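Local coordinates for protein ribonucleoside triphosphate reductase (PDB 1L1L) that reduces ribonucleoside triphosphates to the corresponding deoxyribonucleotides as a cobalamin-dependent (class II), allosterically regulated monomeric reductase, at residues Arg574-Asp579 with Ile598-Thr603; Tyr592-Asp597 with Thr604-Pro609. All coordinates share one frame; numbering follows the deposited sequence.

Both contacts belong to one antiparallel sheet of four strands, in the order 593-596, 603-611, 570-578, 690-692, and their centres lie about 9 Å apart. Along the chain the segments alternate: 574-579 ends the first strand, 592-597 follows helix 583-589 as the edge strand, 598-603 carries the connecting loop and the first residue of the return strand, and 604-609 runs back between the other two. Contact 2 is therefore the body of the hairpin, and contact 1 packs its loop against the end of strand 570-578. They meet directly: Phe577 O lies 2.7 Å from Thr604 N, a probable hydrogen bond. The contact centres lie about 25 and 28 Å from the chain's centre, contact 1 at the surface.

Contact 1: residues Arg574-Asp579 with Ile598-Thr603; sequences RIRFQD and IYTENT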
loop_
_atom_site.group_PDB
_atom_site.type_symbol
_atom_site.label_atom_id
_atom_site.label_comp_id
_atom_site.label_asym_id
_atom_site.label_seq_id
_atom_site.Cartn_x
_atom_site.Cartn_y
_atom_site.Cartn_z
ATOM N N ARG A 574 16.039 -3.544 -16.385
ATOM C CA ARG A 574 16.940 -4.350 -15.573
ATOM C C ARG A 574 16.317 -4.779 -14.250
ATOM O O ARG A 574 15.814 -3.949 -13.483
ATOM C CB ARG A 574 18.233 -3.576 -15.277
ATOM C CG ARG A 574 19.084 -3.301 -16.495
ATOM C CD ARG A 574 20.403 -2.637 -16.107
ATOM N NE ARG A 574 21.324 -2.619 -17.231
ATOM C CZ ARG A 574 21.227 -1.788 -18.259
ATOM N NH1 ARG A 574 20.254 -0.892 -18.298
ATOM N NH2 ARG A 574 22.094 -1.872 -19.260
ATOM N N ILE A 575 16.365 -6.079 -13.984
ATOM C CA ILE A 575 15.847 -6.643 -12.750
ATOM C C ILE A 575 17.048 -7.161 -11.976
ATOM O O ILE A 575 17.870 -7.900 -12.518
ATOM C CB ILE A 575 14.881 -7.801 -13.041
ATOM C CG1 ILE A 575 13.808 -7.325 -14.015
ATOM C CG2 ILE A 575 14.257 -8.298 -11.752
ATOM C CD1 ILE A 575 13.092 -6.058 -13.557
ATOM N N ARG A 576 17.158 -6.760 -10.713
ATOM C CA ARG A 576 18.281 -7.164 -9.883
ATOM C C ARG A 576 17.998 -8.406 -9.052
ATOM O O ARG A 576 16.937 -8.523 -8.418
ATOM C CB ARG A 576 18.696 -5.986 -8.989
ATOM C CG ARG A 576 18.839 -4.710 -9.814
ATOM C CD ARG A 576 19.773 -3.683 -9.202
ATOM N NE ARG A 576 19.409 -3.345 -7.832
ATOM C CZ ARG A 576 19.961 -2.347 -7.148
ATOM N NH1 ARG A 576 19.580 -2.103 -5.895
ATOM N NH2 ARG A 576 20.882 -1.580 -7.722
ATOM N N PHE A 577 18.960 -9.328 -9.070
ATOM C CA PHE A 577 18.880 -10.593 -8.351
ATOM C C PHE A 577 20.111 -10.819 -7.491
ATOM O O PHE A 577 21.213 -10.416 -7.856
ATOM C CB PHE A 577 18.835 -11.794 -9.322
ATOM C CG PHE A 577 17.627 -11.837 -10.208
ATOM C CD1 PHE A 577 17.574 -11.087 -11.377
ATOM C CD2 PHE A 577 16.529 -12.619 -9.857
ATOM C CE1 PHE A 577 16.443 -11.105 -12.191
ATOM C CE2 PHE A 577 15.392 -12.648 -10.662
ATOM C CZ PHE A 577 15.345 -11.889 -11.829
ATOM N N GLN A 578 19.919 -11.503 -6.370
ATOM C CA GLN A 578 21.031 -11.875 -5.509
ATOM C C GLN A 578 21.799 -12.884 -6.364
ATOM O O GLN A 578 21.191 -13.677 -7.088
ATOM C CB GLN A 578 20.519 -12.554 -4.235
ATOM C CG GLN A 578 20.640 -11.691 -2.974
ATOM C CD GLN A 578 19.790 -12.194 -1.811
ATOM O OE1 GLN A 578 19.995 -11.793 -0.661
ATOM N NE2 GLN A 578 18.821 -13.056 -2.106
ATOM N N ASP A 579 23.125 -12.843 -6.301
ATOM C CA ASP A 579 23.946 -13.758 -7.085
ATOM C C ASP A 579 23.642 -15.234 -6.824
ATOM O O ASP A 579 23.985 -16.083 -7.637
ATOM C CB ASP A 579 25.432 -13.494 -6.829
ATOM C CG ASP A 579 25.932 -12.234 -7.505
ATOM O OD1 ASP A 579 27.139 -11.947 -7.380
ATOM O OD2 ASP A 579 25.135 -11.532 -8.165
ATOM N N ILE A 598 26.336 -2.634 -10.320
ATOM C CA ILE A 598 27.343 -1.728 -9.750
ATOM C C ILE A 598 26.878 -0.979 -8.508
ATOM O O ILE A 598 27.693 -0.383 -7.796
ATOM C CB ILE A 598 27.813 -0.678 -10.790
ATOM C CG1 ILE A 598 26.643 0.223 -11.202
ATOM C CG2 ILE A 598 28.418 -1.374 -11.993
ATOM C CD1 ILE A 598 26.950 1.159 -12.358
ATOM N N TYR A 599 25.576 -1.000 -8.243
ATOM C CA TYR A 599 25.021 -0.289 -7.092
ATOM C C TYR A 599 24.862 -1.132 -5.832
ATOM O O TYR A 599 24.642 -0.595 -4.743
ATOM C CB TYR A 599 23.663 0.322 -7.454
ATOM C CG TYR A 599 23.705 1.221 -8.658
ATOM C CD1 TYR A 599 24.514 2.364 -8.674
ATOM C CD2 TYR A 599 22.982 0.909 -9.807
ATOM C CE1 TYR A 599 24.606 3.157 -9.796
ATOM C CE2 TYR A 599 23.061 1.693 -10.938
ATOM C CZ TYR A 599 23.879 2.818 -10.936
ATOM O OH TYR A 599 23.985 3.570 -12.076
ATOM N N THR A 600 24.979 -2.446 -5.970
ATOM C CA THR A 600 24.815 -3.335 -4.829
ATOM C C THR A 600 25.756 -4.516 -4.920
ATOM O O THR A 600 25.918 -5.124 -5.980
ATOM C CB THR A 600 23.368 -3.883 -4.741
ATOM O OG1 THR A 600 22.436 -2.811 -4.939
ATOM C CG2 THR A 600 23.116 -4.509 -3.377
ATOM N N GLU A 601 26.367 -4.849 -3.794
ATOM C CA GLU A 601 27.305 -5.951 -3.709
ATOM C C GLU A 601 26.618 -7.303 -3.935
ATOM O O GLU A 601 25.445 -7.466 -3.608
ATOM C CB GLU A 601 27.964 -5.919 -2.332
ATOM C CG GLU A 601 29.100 -6.892 -2.156
ATOM C CD GLU A 601 29.945 -6.559 -0.943
ATOM O OE1 GLU A 601 29.364 -6.154 0.085
ATOM O OE2 GLU A 601 31.183 -6.716 -1.017
ATOM N N ASN A 602 27.359 -8.256 -4.499
ATOM C CA ASN A 602 26.859 -9.613 -4.764
ATOM C C ASN A 602 25.477 -9.654 -5.399
ATOM O O ASN A 602 24.624 -10.444 -4.989
ATOM C CB ASN A 602 26.813 -10.428 -3.473
ATOM C CG ASN A 602 28.131 -10.439 -2.744
ATOM O OD1 ASN A 602 29.160 -10.849 -3.291
ATOM N ND2 ASN A 602 28.112 -9.992 -1.494
ATOM N N THR A 603 25.257 -8.817 -6.402
ATOM C CA THR A 603 23.973 -8.760 -7.083
ATOM C C THR A 603 24.200 -8.790 -8.603
ATOM O O THR A 603 25.208 -8.296 -9.102
ATOM C CB THR A 603 23.209 -7.475 -6.666
ATOM O OG1 THR A 603 22.857 -7.557 -5.278
ATOM C CG2 THR A 603 21.963 -7.288 -7.490
HETATM O O HOH W 1 27.706 -9.756 -8.881
#
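Asp579 N donates to Asn602 O at 3.1 Å, and beside this bond the CA atoms of Gln578 and Thr603 lie 4.6 Å apart as an antiparallel non-hydrogen-bonded pair. The Asp579 carboxylate folds back over the peptide that follows Asn602. Its CG stands beside the backbone N (chi1 -74°), which carries OD1 to 3.5 Å from Asn602 C while OD2 goes on to accept a hydrogen bond from Thr604 OG1. A water within hydrogen-bonding distance of OD1 and Thr603 O lies between them. This is where the loop of a beta hairpin gives way to its return strand, which pairs with strand 570-578; Asp579, one residue past that strand, ties its end to the beginning of the return strand through Thr604 OG1. Thr603 turns its two branches to different tasks: OG1 bonds back to Glu601 O within the loop, and CG2, anti to the backbone N, lies 3.2 Å from Phe577 O and 3.8 Å from Arg576 CB. Arg576 bends at chi3 (-54°), and its side chain crosses those of Tyr599 and Thr600 at about a right angle. Thr600 OG1 sits over one face of the guanidinium, 3.1 Å from NH1 but badly angled for a bond, while Tyr599 CB lies at its edge, 3.4 Å from NH2. NH2 forms its salt bridge with Asp597, just before the loop.

Contact 2: residues Tyr592-Asp597 with Thr604-Pro609; sequences YRTEAD and TCVEFP
Tyr592 leans across the start of the hairpin onto Val606, Glu607 and Phe608. Its CB touches Val606 CG1 at 3.7 Å and CG lies 4.1 Å from the same methyl; further out, CD1 has Glu607 O at the ring edge, in plane, and CE1 comes 3.5 Å from Phe608 CD2. CZ still grazes Phe608 CE2, the two ring planes 43° apart, and Ile705 adds a contact from outside. Beyond the tyrosine the strands pair antiparallel: Glu607 N donates to Arg593 O, and Cys605 N to Glu595 O at 2.7 Å, both almost straight. The return bond, Glu595 N to Cys605 O, is longer and more bent. Thr594 and Val606 lie side by side on one face of the sheet, CG2 to CG2 at 3.8 Å. On the other face Glu595, with CG tucked between backbone N and carbonyl carbon (chi1 70°), runs over Cys605 CB and brings OE2 to 2.9 Å from Glu607 OE2. Two carboxylate oxygens this close would repel if charged, which could raise the pKa of one acid. Arg574 probably offsets this by a salt bridge to Glu595 OE2 and a long, weak ion pair to Glu607 OE2, while Arg701 salt-bridges Glu607 OE1.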
loop_
_atom_site.group_PDB
_atom_site.type_symbol
_atom_site.label_atom_id
_atom_site.label_comp_id
_atom_site.label_asym_id
_atom_site.label_seq_id
_atom_site.Cartn_x
_atom_site.Cartn_y
_atom_site.Cartn_z
ATOM N N TYR A 592 19.027 -14.337 -21.816
ATOM C CA TYR A 592 18.992 -13.016 -21.193
ATOM C C TYR A 592 20.404 -12.524 -20.906
ATOM O O TYR A 592 21.250 -13.293 -20.441
ATOM C CB TYR A 592 18.224 -13.082 -19.879
ATOM C CG TYR A 592 16.743 -13.300 -20.047
ATOM C CD1 TYR A 592 15.899 -12.241 -20.385
ATOM C CD2 TYR A 592 16.187 -14.571 -19.893
ATOM C CE1 TYR A 592 14.538 -12.437 -20.562
ATOM C CE2 TYR A 592 14.822 -14.779 -20.072
ATOM C CZ TYR A 592 14.008 -13.710 -20.407
ATOM O OH TYR A 592 12.663 -13.905 -20.605
ATOM N N ARG A 593 20.648 -11.245 -21.174
ATOM C CA ARG A 593 21.962 -10.659 -20.919
ATOM C C ARG A 593 22.039 -10.309 -19.443
ATOM O O ARG A 593 21.062 -9.833 -18.872
ATOM C CB ARG A 593 22.169 -9.399 -21.766
ATOM C CG ARG A 593 22.369 -9.682 -23.250
ATOM C CD ARG A 593 23.008 -8.500 -23.992
ATOM N NE ARG A 593 23.152 -8.801 -25.418
ATOM C CZ ARG A 593 23.564 -7.938 -26.342
ATOM N NH1 ARG A 593 23.884 -6.695 -26.007
ATOM N NH2 ARG A 593 23.656 -8.320 -27.612
ATOM N N THR A 594 23.194 -10.567 -18.828
ATOM C CA THR A 594 23.390 -10.281 -17.408
ATOM C C THR A 594 24.718 -9.554 -17.173
ATOM O O THR A 594 25.617 -9.584 -18.015
ATOM C CB THR A 594 23.392 -11.569 -16.552
ATOM O OG1 THR A 594 24.564 -12.341 -16.841
ATOM C CG2 THR A 594 22.161 -12.421 -16.848
ATOM N N GLU A 595 24.835 -8.918 -16.010
ATOM C CA GLU A 595 26.038 -8.178 -15.654
ATOM C C GLU A 595 26.010 -7.952 -14.152
ATOM O O GLU A 595 24.940 -7.927 -13.541
ATOM C CB GLU A 595 26.042 -6.820 -16.365
ATOM C CG GLU A 595 24.985 -5.869 -15.806
ATOM C CD GLU A 595 24.738 -4.652 -16.672
ATOM O OE1 GLU A 595 25.714 -3.914 -16.970
ATOM O OE2 GLU A 595 23.558 -4.427 -17.044
ATOM N N ALA A 596 27.183 -7.799 -13.550
ATOM C CA ALA A 596 27.235 -7.543 -12.120
ATOM C C ALA A 596 26.622 -6.155 -11.901
ATOM O O ALA A 596 26.864 -5.233 -12.674
ATOM C CB ALA A 596 28.685 -7.578 -11.637
ATOM N N ASP A 597 25.801 -6.023 -10.867
ATOM C CA ASP A 597 25.153 -4.750 -10.552
ATOM C C ASP A 597 26.213 -3.876 -9.878
ATOM O O ASP A 597 26.917 -4.334 -8.989
ATOM C CB ASP A 597 23.962 -5.014 -9.625
ATOM C CG ASP A 597 23.400 -3.758 -8.991
ATOM O OD1 ASP A 597 23.352 -2.690 -9.636
ATOM O OD2 ASP A 597 22.981 -3.860 -7.823
ATOM N N THR A 604 23.263 -9.387 -9.329
ATOM C CA THR A 604 23.355 -9.503 -10.785
ATOM C C THR A 604 22.162 -8.832 -11.444
ATOM O O THR A 604 21.026 -8.981 -10.988
ATOM C CB THR A 604 23.348 -11.001 -11.250
ATOM O OG1 THR A 604 24.469 -11.694 -10.699
ATOM C CG2 THR A 604 23.402 -11.094 -12.771
ATOM N N CYS A 605 22.421 -8.093 -12.513
ATOM C CA CYS A 605 21.359 -7.444 -13.260
ATOM C C CYS A 605 21.029 -8.350 -14.436
ATOM O O CYS A 605 21.925 -8.942 -15.038
ATOM C CB CYS A 605 21.812 -6.103 -13.835
ATOM S SG CYS A 605 21.768 -4.701 -12.702
ATOM N N VAL A 606 19.747 -8.457 -14.755
ATOM C CA VAL A 606 19.331 -9.243 -15.902
ATOM C C VAL A 606 18.525 -8.292 -16.792
ATOM O O VAL A 606 17.576 -7.635 -16.331
ATOM C CB VAL A 606 18.492 -10.465 -15.472
ATOM C CG1 VAL A 606 18.063 -11.259 -16.704
ATOM C CG2 VAL A 606 19.314 -11.350 -14.534
ATOM N N GLU A 607 18.912 -8.213 -18.064
ATOM C CA GLU A 607 18.268 -7.314 -19.016
ATOM C C GLU A 607 17.064 -7.898 -19.762
ATOM O O GLU A 607 17.181 -8.905 -20.485
ATOM C CB GLU A 607 19.319 -6.815 -20.009
ATOM C CG GLU A 607 20.611 -6.391 -19.295
ATOM C CD GLU A 607 21.611 -5.690 -20.188
ATOM O OE1 GLU A 607 21.370 -5.571 -21.407
ATOM O OE2 GLU A 607 22.655 -5.244 -19.652
ATOM N N PHE A 608 15.913 -7.246 -19.592
ATOM C CA PHE A 608 14.671 -7.685 -20.243
ATOM C C PHE A 608 14.206 -6.678 -21.286
ATOM O O PHE A 608 13.794 -5.567 -20.946
ATOM C CB PHE A 608 13.534 -7.860 -19.222
ATOM C CG PHE A 608 13.767 -8.947 -18.207
ATOM C CD1 PHE A 608 14.660 -8.763 -17.153
ATOM C CD2 PHE A 608 13.088 -10.169 -18.309
ATOM C CE1 PHE A 608 14.878 -9.780 -16.210
ATOM C CE2 PHE A 608 13.297 -11.186 -17.381
ATOM C CZ PHE A 608 14.192 -10.997 -16.329
ATOM N N PRO A 609 14.291 -7.035 -22.579
ATOM C CA PRO A 609 13.840 -6.107 -23.623
ATOM C C PRO A 609 12.313 -6.002 -23.501
ATOM O O PRO A 609 11.640 -7.021 -23.341
ATOM C CB PRO A 609 14.263 -6.805 -24.920
ATOM C CG PRO A 609 15.467 -7.622 -24.488
ATOM C CD PRO A 609 15.017 -8.179 -23.159
HETATM O O HOH W 2 18.996 -9.325 -22.505
#